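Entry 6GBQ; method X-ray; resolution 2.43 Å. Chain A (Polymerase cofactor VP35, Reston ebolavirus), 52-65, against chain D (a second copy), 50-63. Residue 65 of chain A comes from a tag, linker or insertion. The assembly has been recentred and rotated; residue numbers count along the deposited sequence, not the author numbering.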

ATOM      1  N   ARG A  52      23.990  -1.975  -4.626  1.00 71.14           N
ATOM      2  CA  ARG A  52      25.416  -1.769  -4.380  1.00 74.46           C
ATOM      3  C   ARG A  52      26.183  -3.067  -4.084  1.00 73.64           C
ATOM      4  O   ARG A  52      27.319  -3.208  -4.534  1.00 73.04           O
ATOM      5  CB  ARG A  52      25.683  -0.672  -3.333  1.00 78.82           C
ATOM      6  CG  ARG A  52      25.125  -0.867  -1.936  1.00 82.39           C
ATOM      7  CD  ARG A  52      25.526   0.300  -1.023  1.00 88.37           C
ATOM      8  NE  ARG A  52      24.407   0.781  -0.204  1.00 91.15           N
ATOM      9  CZ  ARG A  52      23.878   0.145   0.847  1.00 92.44           C
ATOM     10  NH1 ARG A  52      24.350  -1.034   1.263  1.00 93.45           N
ATOM     11  NH2 ARG A  52      22.850   0.691   1.489  1.00 92.04           N
ATOM     12  N   SER A  53      25.565  -4.010  -3.371  1.00 72.58           N
ATOM     13  CA  SER A  53      26.202  -5.307  -3.067  1.00 72.07           C
ATOM     14  C   SER A  53      26.277  -6.251  -4.283  1.00 70.47           C
ATOM     15  O   SER A  53      27.232  -7.007  -4.419  1.00 69.81           O
ATOM     16  CB  SER A  53      25.488  -6.011  -1.911  1.00 72.44           C
ATOM     17  OG  SER A  53      24.222  -6.512  -2.313  1.00 72.00           O
ATOM     18  N   CYS A  54      25.255  -6.224  -5.139  1.00 69.82           N
ATOM     19  CA  CYS A  54      25.279  -6.961  -6.407  1.00 67.54           C
ATOM     20  C   CYS A  54      26.238  -6.315  -7.403  1.00 67.97           C
ATOM     21  O   CYS A  54      26.891  -7.020  -8.178  1.00 69.21           O
ATOM     22  CB  CYS A  54      23.888  -7.062  -7.033  1.00 65.50           C
ATOM     23  SG  CYS A  54      23.849  -8.052  -8.551  1.00 66.33           S
ATOM     24  N   ALA A  55      26.315  -4.983  -7.396  1.00 67.79           N
ATOM     25  CA  ALA A  55      27.298  -4.260  -8.212  1.00 66.53           C
ATOM     26  C   ALA A  55      28.719  -4.612  -7.767  1.00 68.66           C
ATOM     27  O   ALA A  55      29.586  -4.897  -8.606  1.00 68.71           O
ATOM     28  CB  ALA A  55      27.068  -2.757  -8.138  1.00 65.95           C
ATOM     29  N   GLU A  56      28.941  -4.624  -6.451  1.00 70.43           N
ATOM     30  CA  GLU A  56      30.248  -4.987  -5.886  1.00 72.84           C
ATOM     31  C   GLU A  56      30.628  -6.424  -6.245  1.00 72.16           C
ATOM     32  O   GLU A  56      31.773  -6.686  -6.596  1.00 75.15           O
ATOM     33  CB  GLU A  56      30.280  -4.793  -4.363  1.00 74.64           C
ATOM     34  CG  GLU A  56      31.697  -4.779  -3.777  1.00 78.33           C
ATOM     35  CD  GLU A  56      31.739  -4.649  -2.253  1.00 81.57           C
ATOM     36  OE1 GLU A  56      30.726  -4.261  -1.631  1.00 82.25           O
ATOM     37  OE2 GLU A  56      32.801  -4.944  -1.668  1.00 83.97           O
ATOM     38  N   MET A  57      29.666  -7.336  -6.172  1.00 70.83           N
ATOM     39  CA  MET A  57      29.884  -8.720  -6.569  1.00 72.16           C
ATOM     40  C   MET A  57      30.248  -8.848  -8.046  1.00 72.22           C
ATOM     41  O   MET A  57      31.095  -9.639  -8.394  1.00 73.34           O
ATOM     42  CB  MET A  57      28.646  -9.564  -6.288  1.00 72.72           C
ATOM     43  CG  MET A  57      28.885 -11.057  -6.405  1.00 74.43           C
ATOM     44  SD  MET A  57      27.351 -11.996  -6.445  1.00 77.20           S
ATOM     45  CE  MET A  57      28.013 -13.595  -6.931  1.00 82.20           C
ATOM     46  N   VAL A  58      29.606  -8.073  -8.908  1.00 72.72           N
ATOM     47  CA  VAL A  58      29.838  -8.177 -10.349  1.00 72.52           C
ATOM     48  C   VAL A  58      31.254  -7.678 -10.710  1.00 72.80           C
ATOM     49  O   VAL A  58      31.999  -8.385 -11.388  1.00 72.52           O
ATOM     50  CB  VAL A  58      28.721  -7.447 -11.147  1.00 70.86           C
ATOM     51  CG1 VAL A  58      29.081  -7.266 -12.621  1.00 71.53           C
ATOM     52  CG2 VAL A  58      27.410  -8.214 -11.018  1.00 70.28           C
ATOM     53  N   ALA A  59      31.604  -6.478 -10.243  1.00 72.24           N
ATOM     54  CA  ALA A  59      32.887  -5.839 -10.561  1.00 72.22           C
ATOM     55  C   ALA A  59      34.070  -6.677 -10.078  1.00 73.27           C
ATOM     56  O   ALA A  59      35.065  -6.803 -10.786  1.00 72.97           O
ATOM     57  CB  ALA A  59      32.960  -4.437  -9.965  1.00 71.22           C
ATOM     58  N   LYS A  60      33.937  -7.253  -8.884  1.00 73.85           N
ATOM     59  CA  LYS A  60      34.984  -8.091  -8.287  1.00 75.15           C
ATOM     60  C   LYS A  60      35.102  -9.465  -8.943  1.00 74.75           C
ATOM     61  O   LYS A  60      36.208  -9.968  -9.131  1.00 76.47           O
ATOM     62  CB  LYS A  60      34.741  -8.263  -6.783  1.00 75.95           C
ATOM     63  CG  LYS A  60      35.035  -7.008  -5.975  1.00 77.96           C
ATOM     64  CD  LYS A  60      35.004  -7.293  -4.482  1.00 79.72           C
ATOM     65  CE  LYS A  60      35.434  -6.092  -3.671  1.00 82.16           C
ATOM     66  NZ  LYS A  60      35.326  -6.384  -2.216  1.00 85.55           N
ATOM     67  N   TYR A  61      33.969 -10.080  -9.260  1.00 72.70           N
ATOM     68  CA  TYR A  61      33.978 -11.365  -9.946  1.00 73.40           C
ATOM     69  C   TYR A  61      34.401 -11.230 -11.420  1.00 72.09           C
ATOM     70  O   TYR A  61      34.944 -12.179 -11.998  1.00 72.14           O
ATOM     71  CB  TYR A  61      32.637 -12.095  -9.777  1.00 74.93           C
ATOM     72  CG  TYR A  61      32.580 -12.895  -8.490  1.00 78.58           C
ATOM     73  CD1 TYR A  61      33.105 -14.179  -8.439  1.00 81.85           C
ATOM     74  CD2 TYR A  61      32.058 -12.360  -7.314  1.00 80.41           C
ATOM     75  CE1 TYR A  61      33.082 -14.928  -7.270  1.00 85.16           C
ATOM     76  CE2 TYR A  61      32.033 -13.096  -6.135  1.00 84.05           C
ATOM     77  CZ  TYR A  61      32.547 -14.384  -6.117  1.00 86.39           C
ATOM     78  OH  TYR A  61      32.522 -15.130  -4.955  1.00 90.08           O
ATOM     79  N   ASP A  62      34.180 -10.060 -12.020  1.00 69.70           N
ATOM     80  CA  ASP A  62      34.750  -9.776 -13.333  1.00 68.93           C
ATOM     81  C   ASP A  62      36.276  -9.879 -13.295  1.00 69.59           C
ATOM     82  O   ASP A  62      36.882 -10.447 -14.205  1.00 68.69           O
ATOM     83  CB  ASP A  62      34.341  -8.394 -13.846  1.00 68.57           C
ATOM     84  CG  ASP A  62      34.686  -8.194 -15.322  1.00 70.36           C
ATOM     85  OD1 ASP A  62      34.190  -8.974 -16.167  1.00 70.23           O
ATOM     86  OD2 ASP A  62      35.462  -7.268 -15.640  1.00 72.20           O
ATOM     87  N   LEU A  63      36.884  -9.338 -12.236  1.00 70.48           N
ATOM     88  CA  LEU A  63      38.338  -9.392 -12.062  1.00 70.91           C
ATOM     89  C   LEU A  63      38.794 -10.834 -11.925  1.00 72.20           C
ATOM     90  O   LEU A  63      39.683 -11.273 -12.649  1.00 75.20           O
ATOM     91  CB  LEU A  63      38.779  -8.604 -10.832  1.00 71.33           C
ATOM     92  CG  LEU A  63      38.450  -7.115 -10.777  1.00 71.02           C
ATOM     93  CD1 LEU A  63      38.907  -6.539  -9.448  1.00 72.83           C
ATOM     94  CD2 LEU A  63      39.073  -6.372 -11.949  1.00 71.54           C
ATOM     95  N   LEU A  64      38.170 -11.571 -11.013  1.00 73.33           N
ATOM     96  CA  LEU A  64      38.497 -12.985 -10.793  1.00 76.06           C
ATOM     97  C   LEU A  64      38.545 -13.769 -12.101  1.00 77.36           C
ATOM     98  O   LEU A  64      39.478 -14.543 -12.333  1.00 79.53           O
ATOM     99  CB  LEU A  64      37.474 -13.644  -9.861  1.00 76.77           C
ATOM    100  CG  LEU A  64      37.768 -15.078  -9.402  1.00 79.14           C
ATOM    101  CD1 LEU A  64      38.928 -15.119  -8.418  1.00 82.51           C
ATOM    102  CD2 LEU A  64      36.537 -15.718  -8.788  1.00 78.96           C
ATOM    103  N   GLU A  65      37.533 -13.562 -12.940  1.00 77.34           N
ATOM    104  CA  GLU A  65      37.433 -14.252 -14.215  1.00 78.59           C
ATOM    105  C   GLU A  65      38.414 -13.712 -15.248  1.00 77.24           C
ATOM    106  O   GLU A  65      38.970 -14.498 -16.013  1.00 77.88           O
ATOM    107  CB  GLU A  65      36.014 -14.162 -14.752  1.00 80.42           C
ATOM    108  CG  GLU A  65      35.737 -15.071 -15.952  1.00 83.91           C
ATOM    109  CD  GLU A  65      34.914 -14.388 -17.025  1.00 87.11           C
ATOM    110  OE1 GLU A  65      35.098 -13.172 -17.247  1.00 91.30           O
ATOM    111  OE2 GLU A  65      34.084 -15.064 -17.663  1.00 91.89           O
TER
ATOM    112  N   LEU D  50      18.376 -12.249  -2.000  1.00 65.88           N
ATOM    113  CA  LEU D  50      19.391 -11.928  -3.003  1.00 66.54           C
ATOM    114  C   LEU D  50      20.425 -10.924  -2.509  1.00 66.55           C
ATOM    115  O   LEU D  50      21.591 -11.011  -2.898  1.00 67.57           O
ATOM    116  CB  LEU D  50      18.740 -11.411  -4.284  1.00 65.65           C
ATOM    117  CG  LEU D  50      17.951 -12.458  -5.069  1.00 67.77           C
ATOM    118  CD1 LEU D  50      17.102 -11.763  -6.120  1.00 67.14           C
ATOM    119  CD2 LEU D  50      18.872 -13.503  -5.692  1.00 70.41           C
ATOM    120  N   ASN D  51      20.011  -9.989  -1.652  1.00 65.98           N
ATOM    121  CA  ASN D  51      20.942  -9.022  -1.063  1.00 66.56           C
ATOM    122  C   ASN D  51      21.939  -9.684  -0.127  1.00 68.16           C
ATOM    123  O   ASN D  51      23.128  -9.434  -0.211  1.00 69.46           O
ATOM    124  CB  ASN D  51      20.207  -7.931  -0.293  1.00 66.07           C
ATOM    125  CG  ASN D  51      21.166  -6.912   0.312  1.00 67.97           C
ATOM    126  OD1 ASN D  51      22.136  -6.492  -0.331  1.00 69.23           O
ATOM    127  ND2 ASN D  51      20.905  -6.513   1.550  1.00 68.72           N
ATOM    128  N   ARG D  52      21.429 -10.512   0.778  1.00 71.25           N
ATOM    129  CA  ARG D  52      22.262 -11.270   1.717  1.00 73.80           C
ATOM    130  C   ARG D  52      23.209 -12.227   1.007  1.00 73.79           C
ATOM    131  O   ARG D  52      24.336 -12.447   1.457  1.00 74.75           O
ATOM    132  CB  ARG D  52      21.386 -12.066   2.689  1.00 75.54           C
ATOM    133  CG  ARG D  52      20.622 -11.188   3.663  1.00 76.84           C
ATOM    134  CD  ARG D  52      19.932 -11.993   4.740  1.00 80.25           C
ATOM    135  NE  ARG D  52      20.912 -12.610   5.637  1.00 85.56           N
ATOM    136  CZ  ARG D  52      21.368 -13.865   5.566  1.00 88.61           C
ATOM    137  NH1 ARG D  52      20.962 -14.716   4.612  1.00 87.89           N
ATOM    138  NH2 ARG D  52      22.264 -14.275   6.464  1.00 91.93           N
ATOM    139  N   SER D  53      22.723 -12.803  -0.087  1.00 72.98           N
ATOM    140  CA  SER D  53      23.501 -13.701  -0.927  1.00 74.66           C
ATOM    141  C   SER D  53      24.655 -12.976  -1.629  1.00 73.42           C
ATOM    142  O   SER D  53      25.794 -13.449  -1.607  1.00 76.90           O
ATOM    143  CB  SER D  53      22.583 -14.359  -1.962  1.00 75.10           C
ATOM    144  OG  SER D  53      23.285 -15.314  -2.728  1.00 78.42           O
ATOM    145  N   CYS D  54      24.351 -11.842  -2.254  1.00 70.39           N
ATOM    146  CA  CYS D  54      25.368 -11.010  -2.889  1.00 70.74           C
ATOM    147  C   CYS D  54      26.360 -10.432  -1.883  1.00 72.79           C
ATOM    148  O   CYS D  54      27.545 -10.309  -2.193  1.00 74.26           O
ATOM    149  CB  CYS D  54      24.721  -9.889  -3.698  1.00 69.36           C
ATOM    150  SG  CYS D  54      23.859 -10.500  -5.162  1.00 68.24           S
ATOM    151  N   ALA D  55      25.878 -10.083  -0.691  1.00 73.33           N
ATOM    152  CA  ALA D  55      26.753  -9.647   0.405  1.00 76.64           C
ATOM    153  C   ALA D  55      27.684 -10.774   0.867  1.00 79.99           C
ATOM    154  O   ALA D  55      28.879 -10.550   1.101  1.00 81.80           O
ATOM    155  CB  ALA D  55      25.927  -9.126   1.569  1.00 76.82           C
ATOM    156  N   GLU D  56      27.129 -11.981   0.970  1.00 82.00           N
ATOM    157  CA  GLU D  56      27.877 -13.195   1.336  1.00 85.97           C
ATOM    158  C   GLU D  56      28.999 -13.544   0.349  1.00 86.88           C
ATOM    159  O   GLU D  56      30.053 -14.009   0.770  1.00 88.91           O
ATOM    160  CB  GLU D  56      26.896 -14.377   1.469  1.00 88.01           C
ATOM    161  CG  GLU D  56      27.477 -15.724   1.893  1.00 92.34           C
ATOM    162  CD  GLU D  56      26.504 -16.874   1.655  1.00 94.68           C
ATOM    163  OE1 GLU D  56      25.277 -16.624   1.622  1.00 93.72           O
ATOM    164  OE2 GLU D  56      26.963 -18.032   1.495  1.00 97.72           O
ATOM    165  N   MET D  57      28.769 -13.342  -0.950  1.00 86.31           N
ATOM    166  CA  MET D  57      29.783 -13.661  -1.974  1.00 87.13           C
ATOM    167  C   MET D  57      30.913 -12.631  -2.045  1.00 85.73           C
ATOM    168  O   MET D  57      32.052 -12.975  -2.378  1.00 85.43           O
ATOM    169  CB  MET D  57      29.140 -13.827  -3.352  1.00 87.75           C
ATOM    170  CG  MET D  57      28.362 -15.123  -3.516  1.00 90.92           C
ATOM    171  SD  MET D  57      29.399 -16.603  -3.546  1.00 98.80           S
ATOM    172  CE  MET D  57      28.923 -17.363  -1.989  1.00 98.68           C
ATOM    173  N   VAL D  58      30.587 -11.372  -1.759  1.00 82.95           N
ATOM    174  CA  VAL D  58      31.591 -10.324  -1.563  1.00 83.06           C
ATOM    175  C   VAL D  58      32.530 -10.664  -0.391  1.00 85.33           C
ATOM    176  O   VAL D  58      33.741 -10.552  -0.518  1.00 86.74           O
ATOM    177  CB  VAL D  58      30.907  -8.957  -1.358  1.00 81.29           C
ATOM    178  CG1 VAL D  58      31.830  -7.941  -0.699  1.00 83.95           C
ATOM    179  CG2 VAL D  58      30.403  -8.438  -2.696  1.00 79.57           C
ATOM    180  N   ALA D  59      31.951 -11.080   0.733  1.00 86.52           N
ATOM    181  CA  ALA D  59      32.702 -11.509   1.914  1.00 89.14           C
ATOM    182  C   ALA D  59      33.633 -12.687   1.622  1.00 91.74           C
ATOM    183  O   ALA D  59      34.787 -12.691   2.060  1.00 94.89           O
ATOM    184  CB  ALA D  59      31.744 -11.876   3.039  1.00 89.28           C
ATOM    185  N   LYS D  60      33.127 -13.670   0.882  1.00 90.29           N
ATOM    186  CA  LYS D  60      33.903 -14.859   0.511  1.00 92.50           C
ATOM    187  C   LYS D  60      35.097 -14.494  -0.383  1.00 93.12           C
ATOM    188  O   LYS D  60      36.198 -15.020  -0.204  1.00 96.83           O
ATOM    189  CB  LYS D  60      32.998 -15.888  -0.184  1.00 91.79           C
ATOM    190  CG  LYS D  60      33.594 -17.278  -0.343  1.00 93.83           C
ATOM    191  CD  LYS D  60      32.515 -18.301  -0.670  1.00 94.10           C
ATOM    192  CE  LYS D  60      33.098 -19.698  -0.833  1.00 97.38           C
ATOM    193  NZ  LYS D  60      32.049 -20.734  -1.053  1.00 98.59           N
ATOM    194  N   TYR D  61      34.869 -13.582  -1.327  1.00 90.52           N
ATOM    195  CA  TYR D  61      35.928 -13.037  -2.190  1.00 89.73           C
ATOM    196  C   TYR D  61      37.018 -12.338  -1.387  1.00 91.55           C
ATOM    197  O   TYR D  61      38.192 -12.426  -1.736  1.00 94.51           O
ATOM    198  CB  TYR D  61      35.310 -12.047  -3.192  1.00 86.91           C
ATOM    199  CG  TYR D  61      36.251 -11.435  -4.215  1.00 87.25           C
ATOM    200  CD1 TYR D  61      37.038 -10.325  -3.900  1.00 89.06           C
ATOM    201  CD2 TYR D  61      36.318 -11.933  -5.514  1.00 86.72           C
ATOM    202  CE1 TYR D  61      37.878  -9.744  -4.840  1.00 90.05           C
ATOM    203  CE2 TYR D  61      37.156 -11.361  -6.458  1.00 88.42           C
ATOM    204  CZ  TYR D  61      37.932 -10.268  -6.119  1.00 89.68           C
ATOM    205  OH  TYR D  61      38.753  -9.700  -7.056  1.00 91.20           O
ATOM    206  N   ASP D  62      36.617 -11.632  -0.334  1.00 92.13           N
ATOM    207  CA  ASP D  62      37.548 -10.881   0.508  1.00 96.23           C
ATOM    208  C   ASP D  62      38.444 -11.764   1.381  1.00100.82           C
ATOM    209  O   ASP D  62      39.621 -11.443   1.562  1.00103.37           O
ATOM    210  CB  ASP D  62      36.784  -9.881   1.386  1.00 95.41           C
ATOM    211  CG  ASP D  62      36.130  -8.779   0.582  1.00 92.32           C
ATOM    212  OD1 ASP D  62      36.495  -8.581  -0.595  1.00 92.55           O
ATOM    213  OD2 ASP D  62      35.245  -8.100   1.127  1.00 91.26           O
ATOM    214  N   LEU D  63      37.888 -12.852   1.920  1.00103.56           N
ATOM    215  CA  LEU D  63      38.656 -13.796   2.757  1.00109.96           C
ATOM    216  C   LEU D  63      39.871 -14.398   2.041  1.00112.83           C
ATOM    217  O   LEU D  63      40.940 -14.528   2.645  1.00114.85           O
ATOM    218  CB  LEU D  63      37.769 -14.922   3.324  1.00110.76           C
ATOM    219  CG  LEU D  63      37.209 -14.683   4.733  1.00113.86           C
ATOM    220  CD1 LEU D  63      36.109 -13.628   4.726  1.00111.99           C
ATOM    221  CD2 LEU D  63      36.692 -15.982   5.334  1.00115.77           C
TER

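Two helices from two copies of VP35 pack side by side, running in the same general direction. Their axes cross at 38° and approach to 8.3 Å. The contact buries 697 Å², summed over both sides. The backbones come close at Cys A54 and Cys D54, whose CA atoms lie 5.4 Å apart.

Ser A53 points toward chain D and opens the contact with a hydrogen bond, Ser A53 OG donating to Asn D51 OD1 at 2.9 Å. At this close approach Ser A53 OG is 3.7 Å from Cys D54 CB.

Cys A54 is buried. Its CB lies 3.9 Å from Cys D54 SG. This is an apolar contact, not a disulfide: the two SG atoms are well beyond bonding distance.

Glu A56 points toward chain D at the margin of the contact. Glu A56 OE2 accepts a hydrogen bond from Lys A60 NZ at 3.0 Å, part of a salt bridge within the helix. The same OE2 is 3.3 Å from Val D58 CG1.

Met A57 is buried and its side chain is extended, with all three chi angles t. Long and flexible, its end reaches Cys D54 and Met D57: Met A57 SD is 4.0 Å from Cys D54 SG, and Met A57 CE is 3.8 Å from Met D57 CG. Nearer the backbone, Met A57 CB is 4.2 Å from Val D58 CG2. Val D58 is a knob in a hole formed by Ser A53, Glu A56, Met A57 and Lys A60. A compact branched side chain fits this space.

Lys A60 does two jobs. Its NZ forms a salt bridge to Asp D62 OD1 at 3.0 Å, so the ammonium group links Glu A56 to Asp D62 across the helices. Its aliphatic part covers the Tyr D61 ring: Lys A60 CB sits 3.9 Å from the centroid of the Tyr D61 ring, 11° off the normal, in a CH-pi contact.

Tyr A61 starts sideways, but its end comes nearer to chain D. Its OH donates a weak hydrogen bond to Met D57 O at 3.4 Å. The edge of Tyr D61 meets the face of Tyr A61, with centroids 5.7 Å apart and planes at 59°.

Leu A63 CB lies 3.9 Å from Tyr D61 OH, and Leu A64 CB packs at the Tyr D61 ring edge, 4.1 Å from Tyr D61 CE2. Tyr D61, packed among Lys A60, Tyr A61, Leu A63 and Leu A64, has 117 Å² covered, the largest area of any residue here. Glu A65 is a tag residue and takes no part.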